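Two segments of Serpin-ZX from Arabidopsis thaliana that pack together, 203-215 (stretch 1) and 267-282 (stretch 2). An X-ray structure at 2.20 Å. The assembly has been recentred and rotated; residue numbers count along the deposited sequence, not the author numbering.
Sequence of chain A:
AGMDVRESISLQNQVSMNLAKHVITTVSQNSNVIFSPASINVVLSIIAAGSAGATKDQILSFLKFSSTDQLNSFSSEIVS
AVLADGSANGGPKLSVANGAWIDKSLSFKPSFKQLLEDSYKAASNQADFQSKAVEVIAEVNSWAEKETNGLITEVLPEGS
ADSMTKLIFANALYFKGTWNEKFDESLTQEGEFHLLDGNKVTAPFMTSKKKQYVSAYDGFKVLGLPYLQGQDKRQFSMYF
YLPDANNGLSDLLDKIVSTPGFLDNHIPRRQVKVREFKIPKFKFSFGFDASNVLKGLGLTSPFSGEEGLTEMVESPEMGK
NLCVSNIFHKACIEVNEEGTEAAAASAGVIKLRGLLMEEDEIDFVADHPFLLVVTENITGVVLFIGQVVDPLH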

# COMPACT_ATOMS: atom_id res chain seq x y z
N ALA A 203 12.16 3.32 22.70
CA ALA A 203 11.08 2.54 22.11
C ALA A 203 11.33 1.03 22.22
O ALA A 203 12.48 0.59 22.34
CB ALA A 203 10.88 2.96 20.65
N PRO A 204 10.25 0.23 22.20
CA PRO A 204 10.37 -1.23 22.23
C PRO A 204 10.94 -1.80 20.92
O PRO A 204 10.36 -1.62 19.85
CB PRO A 204 8.91 -1.71 22.40
CG PRO A 204 8.06 -0.48 22.56
CD PRO A 204 8.85 0.69 22.11
N PHE A 205 12.09 -2.47 21.01
CA PHE A 205 12.68 -3.18 19.89
C PHE A 205 12.56 -4.68 20.08
O PHE A 205 13.00 -5.22 21.10
CB PHE A 205 14.16 -2.83 19.74
CG PHE A 205 14.43 -1.50 19.10
CD1 PHE A 205 14.55 -1.39 17.72
CD2 PHE A 205 14.60 -0.36 19.88
CE1 PHE A 205 14.83 -0.18 17.13
CE2 PHE A 205 14.88 0.87 19.28
CZ PHE A 205 14.99 0.96 17.90
N MET A 206 11.98 -5.37 19.10
CA MET A 206 11.94 -6.82 19.10
C MET A 206 13.31 -7.36 18.67
O MET A 206 14.04 -6.70 17.94
CB MET A 206 10.87 -7.32 18.13
CG MET A 206 9.53 -6.67 18.33
SD MET A 206 8.25 -7.38 17.29
CE MET A 206 8.98 -7.20 15.67
N THR A 207 13.65 -8.55 19.14
CA THR A 207 14.90 -9.19 18.75
C THR A 207 14.74 -10.68 18.56
O THR A 207 13.71 -11.26 18.90
CB THR A 207 16.04 -8.93 19.75
OG1 THR A 207 17.28 -9.33 19.17
CG2 THR A 207 15.80 -9.71 21.04
N SER A 208 15.78 -11.30 18.00
CA SER A 208 15.78 -12.73 17.73
C SER A 208 17.20 -13.24 17.48
O SER A 208 18.09 -12.48 17.09
CB SER A 208 14.91 -13.08 16.53
OG SER A 208 15.04 -14.45 16.22
N LYS A 209 17.40 -14.52 17.73
CA LYS A 209 18.70 -15.12 17.46
C LYS A 209 18.58 -16.13 16.34
O LYS A 209 19.58 -16.69 15.91
CB LYS A 209 19.30 -15.76 18.72
CG LYS A 209 20.21 -14.81 19.52
CD LYS A 209 20.85 -15.51 20.72
CE LYS A 209 22.01 -14.69 21.29
NZ LYS A 209 21.64 -13.26 21.56
N LYS A 210 17.36 -16.34 15.87
CA LYS A 210 17.13 -17.16 14.69
C LYS A 210 17.74 -16.53 13.45
O LYS A 210 18.08 -15.35 13.44
CB LYS A 210 15.63 -17.39 14.47
CG LYS A 210 14.94 -18.11 15.61
CD LYS A 210 13.70 -18.85 15.12
CE LYS A 210 12.89 -19.42 16.27
NZ LYS A 210 12.08 -18.36 16.96
N LYS A 211 17.88 -17.31 12.39
CA LYS A 211 18.44 -16.78 11.16
C LYS A 211 17.38 -15.93 10.46
O LYS A 211 16.19 -16.19 10.58
CB LYS A 211 18.92 -17.93 10.28
CG LYS A 211 19.98 -18.81 10.95
CD LYS A 211 20.50 -19.91 10.02
CE LYS A 211 21.38 -20.93 10.75
NZ LYS A 211 22.71 -20.41 11.20
N GLN A 212 17.81 -14.90 9.74
CA GLN A 212 16.86 -14.03 9.04
C GLN A 212 17.17 -13.87 7.54
O GLN A 212 18.32 -14.00 7.11
CB GLN A 212 16.81 -12.65 9.71
CG GLN A 212 16.64 -12.65 11.25
CD GLN A 212 15.28 -13.17 11.70
OE1 GLN A 212 14.28 -12.98 11.01
NE2 GLN A 212 15.25 -13.82 12.85
N TYR A 213 16.14 -13.60 6.74
CA TYR A 213 16.32 -13.18 5.34
C TYR A 213 16.88 -11.76 5.27
O TYR A 213 16.12 -10.78 5.19
CB TYR A 213 14.98 -13.24 4.58
CG TYR A 213 14.38 -14.63 4.44
CD1 TYR A 213 14.91 -15.55 3.53
CD2 TYR A 213 13.27 -15.01 5.20
CE1 TYR A 213 14.37 -16.82 3.40
CE2 TYR A 213 12.72 -16.26 5.08
CZ TYR A 213 13.28 -17.17 4.17
OH TYR A 213 12.75 -18.42 4.03
N VAL A 214 18.20 -11.63 5.31
CA VAL A 214 18.82 -10.31 5.19
C VAL A 214 19.91 -10.30 4.10
O VAL A 214 20.74 -11.20 4.04
CB VAL A 214 19.43 -9.86 6.53
CG1 VAL A 214 20.00 -8.45 6.41
CG2 VAL A 214 18.40 -9.94 7.64
N SER A 215 19.87 -9.28 3.24
CA SER A 215 20.96 -9.03 2.29
C SER A 215 21.49 -7.61 2.50
O SER A 215 20.72 -6.68 2.77
CB SER A 215 20.50 -9.19 0.83
OG SER A 215 20.08 -10.50 0.53
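Stretch 2 267-282: IPRRQVKVREFKIPKF

Stretch 2 runs back along stretch 1 in two extended segments joined by a corner at Arg-275 and Glu-276. Strand 277-280 lies against strand 203-207 with 135° between their N-to-C directions, an antiparallel pairing with marked twist; strand 271-274 meets strand 212-215 with 87° between their directions, yet Gln-212 and Val-272 still form an antiparallel hydrogen-bonded pair.

In the first pairing, Met-206 and Ile-279 satisfy each other completely: Met-206 N donates to Ile-279 O at 2.6 Å, and Ile-279 N to Met-206 O at 2.9 Å. Lys-281 N adds a bond to Pro-204 O at 3.0 Å. Between these rungs, Phe-205 faces Pro-280, their CA atoms 4.1 Å apart. A proline, lacking an amide hydrogen, forgoes no bond to stretch 1 at this non-hydrogen-bonded position, and its ring offers CD to Phe-205 CE1 at 3.5 Å. Farther along, the hydroxyl of Thr-207 serves in place of a backbone donor: OG1 donates to Phe-277 O at 2.7 Å.

Around the corner, water takes over the bridging. Water 2 donates to Ser-208 O and Arg-275 O, while water 3 donates to Lys-209 O and accepts from Val-274 N. Within stretch 1, Lys-210 N is satisfied by Ser-208 OG at 3.0 Å.

Direct pairing resumes at Gln-212, whose N donates to Val-272 O at 2.9 Å and whose O accepts from Val-272 N at 2.7 Å. Its flexible side chain lays CG over the face of Phe-277, 3.7 Å from the ring centroid, while its NE2 makes a weak bond to Lys-210 O. Gln-271 likewise places CG 3.5 Å from the centroid of the Tyr-213 ring. The ammonium groups of Lys-211 and Lys-273 approach to 4.1 Å, NZ to NZ, yet both donate to water 4, the latter weakly.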

# COMPACT_ATOMS: atom_id res chain seq x y z
N ILE A 267 15.33 -8.69 -2.99
CA ILE A 267 14.55 -9.65 -2.23
C ILE A 267 15.52 -10.69 -1.65
O ILE A 267 16.07 -11.52 -2.38
CB ILE A 267 13.51 -10.36 -3.13
CG1 ILE A 267 12.45 -9.37 -3.60
CG2 ILE A 267 12.80 -11.51 -2.41
CD1 ILE A 267 11.50 -9.97 -4.61
N PRO A 268 15.75 -10.62 -0.33
CA PRO A 268 16.72 -11.54 0.28
C PRO A 268 16.11 -12.93 0.30
O PRO A 268 15.03 -13.09 0.86
CB PRO A 268 16.85 -11.04 1.72
CG PRO A 268 15.98 -9.82 1.84
CD PRO A 268 15.07 -9.78 0.67
N ARG A 269 16.78 -13.91 -0.28
CA ARG A 269 16.17 -15.24 -0.39
C ARG A 269 16.81 -16.29 0.50
O ARG A 269 16.31 -17.40 0.60
CB ARG A 269 16.13 -15.70 -1.85
CG ARG A 269 15.10 -14.95 -2.65
CD ARG A 269 14.96 -15.50 -4.06
NE ARG A 269 13.85 -14.84 -4.75
CZ ARG A 269 13.96 -13.70 -5.43
NH1 ARG A 269 15.14 -13.09 -5.52
NH2 ARG A 269 12.90 -13.18 -6.02
N ARG A 270 17.92 -15.93 1.15
CA ARG A 270 18.58 -16.84 2.09
C ARG A 270 18.47 -16.34 3.53
O ARG A 270 18.72 -15.17 3.82
CB ARG A 270 20.06 -16.99 1.76
CG ARG A 270 20.33 -17.69 0.46
CD ARG A 270 21.79 -18.08 0.35
NE ARG A 270 22.04 -18.81 -0.89
CZ ARG A 270 21.70 -20.08 -1.09
NH1 ARG A 270 21.10 -20.77 -0.12
NH2 ARG A 270 21.95 -20.66 -2.26
N GLN A 271 18.10 -17.24 4.44
CA GLN A 271 18.19 -16.94 5.86
C GLN A 271 19.63 -17.05 6.28
O GLN A 271 20.27 -18.08 6.07
CB GLN A 271 17.34 -17.91 6.68
CG GLN A 271 15.86 -17.72 6.46
CD GLN A 271 15.03 -18.70 7.24
OE1 GLN A 271 15.09 -19.90 7.00
NE2 GLN A 271 14.22 -18.20 8.16
N VAL A 272 20.15 -15.98 6.87
CA VAL A 272 21.54 -15.96 7.29
C VAL A 272 21.66 -15.69 8.78
O VAL A 272 20.69 -15.31 9.44
CB VAL A 272 22.38 -14.93 6.48
CG1 VAL A 272 22.25 -15.19 4.98
CG2 VAL A 272 21.98 -13.49 6.82
N LYS A 273 22.85 -15.93 9.30
CA LYS A 273 23.13 -15.75 10.71
C LYS A 273 23.16 -14.26 11.02
O LYS A 273 23.83 -13.49 10.32
CB LYS A 273 24.48 -16.39 11.06
CG LYS A 273 24.75 -16.58 12.55
CD LYS A 273 26.08 -17.30 12.78
CE LYS A 273 26.12 -18.03 14.12
NZ LYS A 273 25.11 -19.13 14.21
N VAL A 274 22.44 -13.85 12.06
CA VAL A 274 22.48 -12.46 12.50
C VAL A 274 23.24 -12.38 13.82
O VAL A 274 23.12 -13.27 14.66
CB VAL A 274 21.06 -11.88 12.72
CG1 VAL A 274 20.28 -11.89 11.42
CG2 VAL A 274 20.33 -12.67 13.80
N ARG A 275 24.03 -11.33 14.00
CA ARG A 275 24.62 -11.09 15.31
C ARG A 275 23.71 -10.15 16.11
O ARG A 275 23.00 -10.58 17.02
CB ARG A 275 26.04 -10.54 15.19
CG ARG A 275 26.53 -9.92 16.48
CD ARG A 275 28.02 -9.73 16.51
NE ARG A 275 28.49 -8.81 15.49
CZ ARG A 275 28.67 -7.51 15.68
NH1 ARG A 275 28.40 -6.96 16.86
NH2 ARG A 275 29.12 -6.76 14.68
N GLU A 276 23.72 -8.88 15.75
CA GLU A 276 22.76 -7.94 16.32
C GLU A 276 21.56 -7.78 15.41
O GLU A 276 21.70 -7.51 14.21
CB GLU A 276 23.42 -6.59 16.57
CG GLU A 276 23.85 -6.40 17.99
CD GLU A 276 23.68 -4.96 18.43
OE1 GLU A 276 22.61 -4.64 19.01
OE2 GLU A 276 24.59 -4.15 18.16
N PHE A 277 20.37 -7.96 15.98
CA PHE A 277 19.12 -7.94 15.22
C PHE A 277 18.00 -7.24 15.99
O PHE A 277 17.46 -7.81 16.94
CB PHE A 277 18.69 -9.36 14.89
CG PHE A 277 17.47 -9.43 14.01
CD1 PHE A 277 17.50 -8.92 12.73
CD2 PHE A 277 16.31 -10.02 14.47
CE1 PHE A 277 16.38 -8.98 11.92
CE2 PHE A 277 15.19 -10.08 13.67
CZ PHE A 277 15.23 -9.57 12.40
N LYS A 278 17.66 -6.03 15.58
CA LYS A 278 16.66 -5.24 16.32
C LYS A 278 15.61 -4.61 15.42
O LYS A 278 15.93 -3.85 14.51
CB LYS A 278 17.36 -4.16 17.14
CG LYS A 278 18.27 -4.69 18.23
CD LYS A 278 17.49 -5.42 19.31
CE LYS A 278 18.43 -6.04 20.34
NZ LYS A 278 19.36 -5.03 20.93
N ILE A 279 14.35 -4.92 15.71
CA ILE A 279 13.21 -4.39 14.96
C ILE A 279 12.25 -3.61 15.88
O ILE A 279 11.67 -4.19 16.80
CB ILE A 279 12.44 -5.53 14.26
CG1 ILE A 279 13.40 -6.36 13.42
CG2 ILE A 279 11.34 -4.99 13.38
CD1 ILE A 279 14.13 -5.54 12.37
N PRO A 280 12.05 -2.31 15.62
CA PRO A 280 11.11 -1.59 16.48
C PRO A 280 9.68 -2.03 16.24
O PRO A 280 9.30 -2.28 15.08
CB PRO A 280 11.26 -0.14 16.01
CG PRO A 280 11.72 -0.24 14.60
CD PRO A 280 12.66 -1.42 14.61
N LYS A 281 8.89 -2.14 17.30
CA LYS A 281 7.45 -2.32 17.13
C LYS A 281 6.91 -1.01 16.59
O LYS A 281 7.51 0.04 16.82
CB LYS A 281 6.77 -2.62 18.48
CG LYS A 281 7.17 -3.94 19.10
CD LYS A 281 6.42 -4.21 20.40
CE LYS A 281 4.98 -4.64 20.14
NZ LYS A 281 4.20 -4.73 21.41
N PHE A 282 5.79 -1.07 15.88
CA PHE A 282 5.04 0.15 15.55
C PHE A 282 3.61 -0.18 15.14
O PHE A 282 3.31 -1.29 14.73
CB PHE A 282 5.74 0.95 14.45
CG PHE A 282 6.07 0.15 13.22
CD1 PHE A 282 7.27 -0.57 13.15
CD2 PHE A 282 5.20 0.10 12.15
CE1 PHE A 282 7.58 -1.32 12.00
CE2 PHE A 282 5.51 -0.65 11.00
CZ PHE A 282 6.70 -1.35 10.93
O HOH W 1 8.98 0.74 18.69
O HOH W 2 20.19 -10.72 18.16
O HOH W 3 21.07 -16.18 13.65
O HOH W 4 22.04 -19.65 14.27
O HOH W 5 19.53 -13.17 1.69